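Local coordinates for fucoxanthin chlorophyll a/c-binding protein Lhcq3 (Chaetoceros gracilis, PDB 6L4U) that binds chlorophylls a and c, fucoxanthin and diadinoxanthin, and probably harvests light as an antenna subunit of the diatom photosynthetic apparatus, at residues X[44-47]-X[48-52]; X[53-56]-X[57-60]; X[132-136]-X[137-141]. All coordinates share one frame; numbering follows the deposited sequence.

Interaction 1 of 3, residues X[44-47]-X[48-52]. With CLA (chlorophyll a), chain B.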
# COMPACT_ATOMS: atom_id res chain seq x y z
N PRO X 44 53.46 -3.15 -77.55
CA PRO X 44 53.15 -3.33 -76.13
C PRO X 44 52.86 -4.78 -75.77
O PRO X 44 52.06 -5.45 -76.42
CB PRO X 44 51.92 -2.45 -75.93
CG PRO X 44 51.25 -2.41 -77.25
CD PRO X 44 52.32 -2.59 -78.30
N PHE X 45 53.52 -5.27 -74.73
CA PHE X 45 53.41 -6.67 -74.31
C PHE X 45 52.24 -6.79 -73.34
O PHE X 45 52.34 -6.38 -72.18
CB PHE X 45 54.71 -7.14 -73.67
CG PHE X 45 54.60 -8.47 -72.99
CD1 PHE X 45 54.62 -8.57 -71.61
CD2 PHE X 45 54.49 -9.63 -73.74
CE1 PHE X 45 54.52 -9.80 -70.99
CE2 PHE X 45 54.39 -10.86 -73.12
CZ PHE X 45 54.41 -10.95 -71.75
N ASP X 46 51.14 -7.36 -73.83
CA ASP X 46 49.96 -7.62 -73.00
C ASP X 46 49.15 -8.73 -73.66
O ASP X 46 48.15 -8.48 -74.33
CB ASP X 46 49.13 -6.35 -72.82
CG ASP X 46 48.13 -6.45 -71.68
OD1 ASP X 46 47.10 -5.76 -71.74
OD2 ASP X 46 48.38 -7.22 -70.73
N PRO X 47 49.58 -9.99 -73.50
CA PRO X 47 48.84 -11.09 -74.15
C PRO X 47 47.51 -11.39 -73.50
O PRO X 47 46.56 -11.74 -74.22
CB PRO X 47 49.81 -12.27 -74.03
CG PRO X 47 50.62 -11.97 -72.83
CD PRO X 47 50.78 -10.48 -72.79
N LEU X 48 47.39 -11.27 -72.18
CA LEU X 48 46.13 -11.54 -71.50
C LEU X 48 45.17 -10.36 -71.53
O LEU X 48 44.08 -10.48 -70.97
CB LEU X 48 46.39 -11.96 -70.06
CG LEU X 48 47.08 -13.31 -69.85
CD1 LEU X 48 47.05 -13.69 -68.38
CD2 LEU X 48 46.42 -14.38 -70.69
N ASN X 49 45.56 -9.25 -72.17
CA ASN X 49 44.76 -8.03 -72.32
C ASN X 49 44.34 -7.47 -70.96
O ASN X 49 43.19 -7.07 -70.75
CB ASN X 49 43.56 -8.26 -73.24
CG ASN X 49 43.01 -6.97 -73.81
OD1 ASN X 49 41.80 -6.81 -73.96
ND2 ASN X 49 43.89 -6.03 -74.11
N LEU X 50 45.29 -7.46 -70.03
CA LEU X 50 45.02 -6.97 -68.68
C LEU X 50 44.86 -5.46 -68.62
O LEU X 50 44.34 -4.95 -67.62
CB LEU X 50 46.14 -7.41 -67.74
CG LEU X 50 46.13 -8.88 -67.32
CD1 LEU X 50 47.30 -9.19 -66.41
CD2 LEU X 50 44.83 -9.22 -66.63
N ALA X 51 45.30 -4.72 -69.65
CA ALA X 51 45.19 -3.27 -69.65
C ALA X 51 43.76 -2.80 -69.80
O ALA X 51 43.41 -1.71 -69.33
CB ALA X 51 46.06 -2.68 -70.75
N ASP X 52 42.92 -3.60 -70.45
CA ASP X 52 41.51 -3.27 -70.62
C ASP X 52 40.61 -4.02 -69.65
O ASP X 52 39.39 -3.97 -69.81
CB ASP X 52 41.08 -3.54 -72.06
CG ASP X 52 41.70 -2.56 -73.04
OD1 ASP X 52 41.95 -1.41 -72.64
OD2 ASP X 52 41.93 -2.95 -74.20
MG CLA B . 54.93 -5.45 -66.69
CHA CLA B . 53.84 -4.05 -69.64
CHB CLA B . 52.28 -4.04 -65.14
CHC CLA B . 55.78 -7.19 -63.98
CHD CLA B . 57.46 -7.32 -68.64
NA CLA B . 53.31 -4.30 -67.28
C1A CLA B . 53.01 -3.80 -68.42
C2A CLA B . 51.79 -2.94 -68.46
C3A CLA B . 51.38 -2.89 -67.01
C4A CLA B . 52.40 -3.81 -66.44
CMA CLA B . 51.60 -1.49 -66.46
CAA CLA B . 50.78 -3.91 -69.11
CBA CLA B . 49.28 -3.64 -68.99
CGA CLA B . 48.59 -4.52 -67.96
O1A CLA B . 47.48 -4.24 -67.57
O2A CLA B . 49.23 -5.66 -67.34
NB CLA B . 54.14 -5.58 -64.82
C1B CLA B . 53.10 -4.92 -64.33
C2B CLA B . 52.78 -5.21 -62.91
C3B CLA B . 53.85 -6.18 -62.57
C4B CLA B . 54.61 -6.32 -63.83
CMB CLA B . 51.68 -4.66 -62.05
CAB CLA B . 54.12 -6.88 -61.30
CBB CLA B . 54.35 -6.21 -60.20
NC CLA B . 56.29 -6.97 -66.41
C1C CLA B . 56.54 -7.47 -65.20
C2C CLA B . 57.70 -8.40 -65.13
C3C CLA B . 58.18 -8.43 -66.51
C4C CLA B . 57.23 -7.52 -67.20
CMC CLA B . 58.26 -9.13 -63.95
CAC CLA B . 59.33 -9.20 -67.09
CBC CLA B . 58.73 -10.52 -67.52
ND CLA B . 55.51 -5.76 -68.61
C1D CLA B . 56.60 -6.35 -69.32
C2D CLA B . 56.79 -5.90 -70.71
C3D CLA B . 55.64 -4.98 -70.83
C4D CLA B . 54.99 -4.95 -69.61
CMD CLA B . 57.73 -6.24 -71.83
CAD CLA B . 54.92 -4.05 -71.74
OBD CLA B . 55.24 -3.81 -72.95
CBD CLA B . 53.80 -3.43 -71.00
CGD CLA B . 54.08 -1.97 -70.88
O1D CLA B . 54.94 -1.55 -70.13
O2D CLA B . 53.27 -1.03 -71.64
CED CLA B . 53.18 0.31 -71.17
C1 CLA B . 48.98 -5.81 -65.94
C2 CLA B . 49.99 -6.71 -65.27
C3 CLA B . 49.71 -7.31 -64.10
C4 CLA B . 48.39 -7.10 -63.42
C5 CLA B . 50.76 -8.21 -63.48
C6 CLA B . 50.35 -8.82 -62.15
C7 CLA B . 50.84 -10.25 -62.00
C8 CLA B . 50.00 -11.27 -62.76
C9 CLA B . 48.51 -11.06 -62.53
C10 CLA B . 50.41 -12.67 -62.33
C11 CLA B . 51.86 -12.94 -62.69
C12 CLA B . 52.37 -14.23 -62.06
C13 CLA B . 53.50 -14.79 -62.91
C14 CLA B . 52.99 -15.84 -63.88
C15 CLA B . 54.61 -15.34 -62.02
C16 CLA B . 55.92 -15.41 -62.79
C17 CLA B . 57.13 -15.31 -61.88
C18 CLA B . 58.21 -14.43 -62.51
C19 CLA B . 58.61 -14.92 -63.90
C20 CLA B . 59.44 -14.32 -61.62
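Two groups grip OD2 of Asp46: the N-H of Leu50, weakly at 3.2 Å, and a hydroxyl oxygen of a bound diadinoxanthin. The other carboxylate oxygen has the firmer backbone bond, with N of Ala51 2.9 Å from OD1 of Asp46, arriving on the syn side and 18° out of the carboxylate plane. Asp46 CG lies anti to the backbone N (chi1 -164°), which carries the carboxylate across the turn to these amides, and the Asp46 and Leu50 side chains cross at about a right angle. With an alanine at Asp46, the amide of Ala51 would probably lose its acceptor and the carotenoid hydroxyl its carboxylate partner, keeping the bond from Leu48 N, so the turn would be held less firmly. Chlorophyll a lies against the same turn: Phe45 N donates a nearly straight bond of 2.9 Å (168°) to its OBD, and Leu50 CB comes within 3.4 Å of its O1A. Pro47 CD sits 3.6 Å above one face of the Phe45 ring, toward the rim. This pigment-binding turn belongs to the loop that leads into helix 56-85, and Leu50 O accepts a bond from Ser53 OG shortly before that helix begins.

Interaction 2 of 3, residues X[53-56]-X[57-60]. With LMT (dodecyl-beta-D-maltoside), chain C.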
# COMPACT_ATOMS: atom_id res chain seq x y z
N SER X 53 41.18 -4.70 -68.66
CA SER X 53 40.37 -5.36 -67.65
C SER X 53 39.69 -4.36 -66.73
O SER X 53 38.65 -4.67 -66.14
CB SER X 53 41.22 -6.33 -66.83
OG SER X 53 42.31 -5.66 -66.23
N GLY X 54 40.25 -3.16 -66.60
CA GLY X 54 39.64 -2.07 -65.88
C GLY X 54 39.55 -0.85 -66.78
O GLY X 54 39.56 -0.94 -68.01
N SER X 55 39.44 0.31 -66.15
CA SER X 55 39.36 1.57 -66.86
C SER X 55 40.75 2.15 -67.05
O SER X 55 41.77 1.47 -66.87
CB SER X 55 38.45 2.52 -66.10
OG SER X 55 38.82 2.60 -64.74
N GLU X 56 40.80 3.43 -67.43
CA GLU X 56 42.07 4.13 -67.57
C GLU X 56 42.76 4.33 -66.23
O GLU X 56 44.00 4.30 -66.17
CB GLU X 56 41.84 5.47 -68.27
CG GLU X 56 43.09 6.28 -68.57
CD GLU X 56 43.98 5.63 -69.61
OE1 GLU X 56 43.46 4.91 -70.49
OE2 GLU X 56 45.21 5.84 -69.56
N GLU X 57 41.99 4.48 -65.15
CA GLU X 57 42.58 4.62 -63.83
C GLU X 57 43.12 3.31 -63.28
O GLU X 57 43.99 3.33 -62.41
CB GLU X 57 41.55 5.19 -62.85
CG GLU X 57 40.82 6.41 -63.35
CD GLU X 57 39.91 7.00 -62.29
OE1 GLU X 57 40.11 6.69 -61.10
OE2 GLU X 57 39.01 7.79 -62.65
N THR X 58 42.62 2.17 -63.78
CA THR X 58 43.18 0.89 -63.37
C THR X 58 44.56 0.68 -63.97
O THR X 58 45.47 0.18 -63.30
CB THR X 58 42.26 -0.25 -63.79
OG1 THR X 58 40.90 0.09 -63.46
CG2 THR X 58 42.63 -1.52 -63.05
N LEU X 59 44.73 1.06 -65.24
CA LEU X 59 46.03 0.95 -65.90
C LEU X 59 47.04 1.90 -65.26
O LEU X 59 48.22 1.54 -65.11
CB LEU X 59 45.89 1.24 -67.39
CG LEU X 59 47.16 1.30 -68.24
CD1 LEU X 59 47.90 -0.02 -68.18
CD2 LEU X 59 46.81 1.65 -69.66
N ALA X 60 46.60 3.09 -64.86
CA ALA X 60 47.48 4.03 -64.17
C ALA X 60 47.90 3.51 -62.80
O ALA X 60 49.00 3.84 -62.33
CB ALA X 60 46.79 5.38 -64.04
C1B LMT C . 37.88 -7.04 -71.62
C2B LMT C . 37.00 -5.82 -71.32
C3B LMT C . 35.52 -6.18 -71.42
C4B LMT C . 35.21 -6.82 -72.76
C5B LMT C . 36.08 -8.06 -72.91
C6B LMT C . 35.81 -8.79 -74.22
O1B LMT C . 37.88 -7.94 -70.51
O2B LMT C . 37.27 -5.33 -70.01
O3B LMT C . 34.73 -4.99 -71.27
O4' LMT C . 33.82 -7.19 -72.82
O5B LMT C . 37.46 -7.70 -72.83
O6B LMT C . 36.15 -10.17 -74.07
C1' LMT C . 40.52 -10.88 -69.07
C2' LMT C . 41.18 -9.61 -69.61
C3' LMT C . 40.17 -8.48 -69.78
C4' LMT C . 38.92 -8.93 -70.54
C5' LMT C . 38.38 -10.20 -69.89
C6' LMT C . 37.16 -10.75 -70.61
O1' LMT C . 41.49 -11.93 -69.09
O2' LMT C . 42.22 -9.19 -68.72
O3' LMT C . 40.87 -7.42 -70.44
O5' LMT C . 39.40 -11.20 -69.90
O6' LMT C . 36.64 -11.86 -69.87
C1 LMT C . 40.91 -13.21 -69.34
C2 LMT C . 41.95 -14.31 -69.15
C3 LMT C . 42.04 -14.77 -67.70
C4 LMT C . 42.42 -16.24 -67.65
C5 LMT C . 42.45 -16.77 -66.21
C6 LMT C . 42.75 -18.26 -66.19
C7 LMT C . 43.06 -18.74 -64.79
C8 LMT C . 43.54 -20.19 -64.79
C9 LMT C . 43.86 -20.66 -63.38
C10 LMT C . 44.92 -19.79 -62.72
C11 LMT C . 45.02 -20.03 -61.22
C12 LMT C . 45.34 -21.48 -60.90
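The odd feature here is an N-cap serine that takes part through its backbone: Ser55 N donates to Thr58 OG1 at 3.1 Å, a rather bent bond of 137°, while Ser55 OG turns to the backbone of a neighbouring protein chain. The Thr58 hydroxyl can reach back because OG1 stands anti to its own carbonyl carbon and beside its backbone N (chi1 -45°). It too is hydrogen-bonded to the backbone of the neighbouring chain, so one buried oxygen joins the helix start to the subunit interface. Gly54 lets it come in so close. Its CA is 3.5 Å from Thr58 OG1, and a beta carbon on this backbone would fall 2.2 Å from that oxygen, a clash. Inside the first turn, Ser55 O receives only weak bonds, from Thr58 N at 3.3 Å and Leu59 N at 3.4 Å. A sounder helical bond follows one residue later, Ala60 N to Glu56 O at 3.2 Å, with the donor tilted 25° from the carbonyl plane. Leu59 CB passes 3.8 Å from the same Glu56 O, and the leucine side chain goes on to touch a chlorophyll a. Glu57 instead reaches over to Lys142 in the loop after helix 116-134. Ahead of the cap, Ser53 N comes 3.3 Å from O3' of a bound maltoside detergent. The bond from Ser55 N to the Thr58 side chain is one half of a capping box, its reciprocal bond not made, at the start of the pigment-carrying helix 56-85 of a chlorophyll a/b-binding-family antenna protein.

Interaction 3 of 3, residues X[132-136]-X[137-141]. With KC1 (Chlorophyll c1), chain D.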
# COMPACT_ATOMS: atom_id res chain seq x y z
N ILE X 132 53.60 10.43 -48.34
CA ILE X 132 53.85 11.68 -49.04
C ILE X 132 53.56 11.54 -50.53
O ILE X 132 52.88 12.39 -51.12
CB ILE X 132 55.29 12.16 -48.77
CG1 ILE X 132 55.36 12.82 -47.39
CG2 ILE X 132 55.78 13.13 -49.83
CD1 ILE X 132 56.73 13.24 -46.98
N THR X 133 54.05 10.47 -51.16
CA THR X 133 53.83 10.28 -52.59
C THR X 133 52.39 9.93 -52.92
O THR X 133 51.99 10.08 -54.08
CB THR X 133 54.76 9.19 -53.13
OG1 THR X 133 54.34 7.91 -52.65
CG2 THR X 133 56.19 9.46 -52.72
N GLU X 134 51.61 9.47 -51.95
CA GLU X 134 50.18 9.30 -52.17
C GLU X 134 49.42 10.61 -52.06
O GLU X 134 48.42 10.80 -52.75
CB GLU X 134 49.60 8.31 -51.17
CG GLU X 134 49.84 6.87 -51.52
CD GLU X 134 48.99 6.40 -52.67
OE1 GLU X 134 49.55 6.13 -53.74
OE2 GLU X 134 47.76 6.31 -52.50
N SER X 135 49.89 11.52 -51.21
CA SER X 135 49.19 12.77 -50.91
C SER X 135 49.61 13.92 -51.81
O SER X 135 49.54 15.08 -51.39
CB SER X 135 49.40 13.13 -49.44
OG SER X 135 50.77 13.38 -49.18
N LYS X 136 50.06 13.63 -53.03
CA LYS X 136 50.27 14.67 -54.02
C LYS X 136 48.92 15.23 -54.46
O LYS X 136 47.90 14.55 -54.32
CB LYS X 136 51.05 14.09 -55.20
CG LYS X 136 52.48 13.76 -54.85
CD LYS X 136 53.21 14.98 -54.34
CE LYS X 136 54.41 14.60 -53.50
NZ LYS X 136 55.38 15.72 -53.38
N PRO X 137 48.88 16.48 -54.94
CA PRO X 137 47.58 17.12 -55.23
C PRO X 137 46.74 16.45 -56.31
O PRO X 137 45.51 16.57 -56.28
CB PRO X 137 47.97 18.55 -55.63
CG PRO X 137 49.44 18.51 -55.87
CD PRO X 137 49.96 17.48 -54.95
N VAL X 138 47.35 15.75 -57.27
CA VAL X 138 46.62 14.95 -58.24
C VAL X 138 47.16 13.53 -58.16
O VAL X 138 48.38 13.33 -58.19
CB VAL X 138 46.74 15.50 -59.67
CG1 VAL X 138 45.91 14.66 -60.63
CG2 VAL X 138 46.32 16.95 -59.74
N HIS X 139 46.26 12.55 -58.05
CA HIS X 139 46.72 11.17 -57.93
C HIS X 139 47.15 10.66 -59.30
O HIS X 139 46.59 11.05 -60.33
CB HIS X 139 45.63 10.27 -57.34
CG HIS X 139 46.21 9.13 -56.56
ND1 HIS X 139 45.49 8.20 -55.78
CD2 HIS X 139 47.52 8.83 -56.43
CE1 HIS X 139 46.40 7.34 -55.32
NE2 HIS X 139 47.61 7.73 -55.64
N TYR X 140 48.18 9.81 -59.31
CA TYR X 140 48.64 9.20 -60.55
C TYR X 140 47.59 8.30 -61.17
O TYR X 140 47.60 8.12 -62.39
CB TYR X 140 49.93 8.42 -60.31
CG TYR X 140 49.94 7.54 -59.09
CD1 TYR X 140 50.59 7.95 -57.93
CD2 TYR X 140 49.33 6.30 -59.10
CE1 TYR X 140 50.61 7.13 -56.81
CE2 TYR X 140 49.33 5.49 -57.99
CZ TYR X 140 49.97 5.91 -56.85
OH TYR X 140 49.98 5.09 -55.75
N THR X 141 46.69 7.73 -60.36
CA THR X 141 45.52 7.04 -60.89
C THR X 141 44.58 7.99 -61.62
O THR X 141 43.86 7.55 -62.52
CB THR X 141 44.76 6.34 -59.77
OG1 THR X 141 44.24 7.32 -58.86
CG2 THR X 141 45.67 5.41 -59.01
NB KC1 D . 45.60 4.37 -52.06
ND KC1 D . 46.56 7.69 -49.93
C1A KC1 D . 45.13 8.56 -52.63
C1B KC1 D . 44.86 4.25 -53.15
C1C KC1 D . 47.01 3.77 -49.41
C1D KC1 D . 47.14 7.99 -48.65
C2A KC1 D . 44.42 8.94 -53.91
C2B KC1 D . 44.49 2.88 -53.55
C2C KC1 D . 47.57 3.24 -48.15
C2D KC1 D . 47.15 9.41 -48.23
C3A KC1 D . 44.41 7.77 -54.86
C3B KC1 D . 45.14 2.09 -52.49
C3C KC1 D . 47.91 4.46 -47.41
C3D KC1 D . 46.49 9.99 -49.41
C4A KC1 D . 44.65 6.76 -53.69
C4B KC1 D . 45.78 3.13 -51.63
C4C KC1 D . 47.50 5.53 -48.34
C4D KC1 D . 46.14 8.97 -50.28
CAA KC1 D . 43.97 10.35 -54.35
CAB KC1 D . 45.12 0.62 -52.32
CAC KC1 D . 48.52 4.61 -46.04
CAD KC1 D . 46.04 11.27 -49.98
CBA KC1 D . 42.49 10.66 -54.11
CBB KC1 D . 44.73 0.06 -51.19
CBC KC1 D . 47.38 4.56 -45.05
CBD KC1 D . 45.42 10.97 -51.26
CED KC1 D . 42.02 12.76 -51.03
CGA KC1 D . 42.03 11.66 -55.13
CGD KC1 D . 43.97 11.23 -51.02
CHA KC1 D . 45.56 9.50 -51.51
CHB KC1 D . 44.45 5.41 -53.93
CHC KC1 D . 46.55 2.81 -50.42
CHD KC1 D . 47.70 6.90 -47.85
CMA KC1 D . 43.08 7.39 -55.51
CMB KC1 D . 43.68 2.39 -54.72
CMC KC1 D . 47.76 1.81 -47.71
CMD KC1 D . 47.60 10.25 -47.07
NA KC1 D . 45.13 7.27 -52.51
NC KC1 D . 46.96 5.11 -49.51
O1A KC1 D . 41.69 11.29 -56.24
O1D KC1 D . 43.23 10.36 -50.63
O2A KC1 D . 42.00 13.07 -54.80
O2D KC1 D . 43.41 12.54 -51.27
OBD KC1 D . 46.13 12.43 -49.44
MG KC1 D . 46.20 6.10 -51.15
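Pro137 lies side by side with Lys136, its CD 3.6 Å from Lys136 CB, and opens the loop that follows helix 116-134. Beyond Val138, His139 swings its ring between two neighbours, with Thr141 CG2 over the centre of one face and the carbonyl oxygen of Glu134 over the opposite one, toward the rim. Its NE2 donates to Glu134 OE1 at 3.2 Å; the acceptor lies near the imidazole plane, but the histidine approaches from above the carboxylate plane, 47° out of it. On the far side of the ring, ND1 is modelled 1.5 Å from C3A of chlorophyll c1, a covalent length that is best treated as doubtful. Tyr140 brings its hydroxyl to the same Glu134 OE1; that bond is modelled very short at 2.3 Å, a length not to be trusted closely, and the phenol and carboxylate planes stand 66° apart. The Glu134 chain is bent at chi2 (-73°), which folds its carboxylate toward both the loop and the pigment. His139 and Tyr140 together probably restrain the carboxylate's rotation, leaving Glu134 OE2 to ligate the chlorophyll c1 magnesium at 2.1 Å. Thr141 OG1 then passes 3.5 Å from the pigment's CMA methyl. The whole site sits where helix 116-134 gives way to the following loop, with Tyr140 packed on Trp61 and Ala64 of helix 56-85 and on Pro147.

Overall arrangement
Interactions 1 and 2 follow directly on one another into helix 56-85 and touch where Ala51 CB meets Leu59 CD1. Interaction 3 leaves a different helix, 116-134, yet its loop packs against the same helix start: Ala60 CB lies 3.3 Å from Tyr140 O. Interactions 1 and 3 stay apart, about 12 Å between nearest atoms. Interaction 1 is a surface turn, whereas the other two are partly buried. Their chemistry differs accordingly: in 44-52 a carboxylate gathers amides and a carotenoid hydroxyl, in 53-60 backbone and hydroxyl groups cap a helix against another protein chain, and in 132-141 a carboxylate is a magnesium ligand.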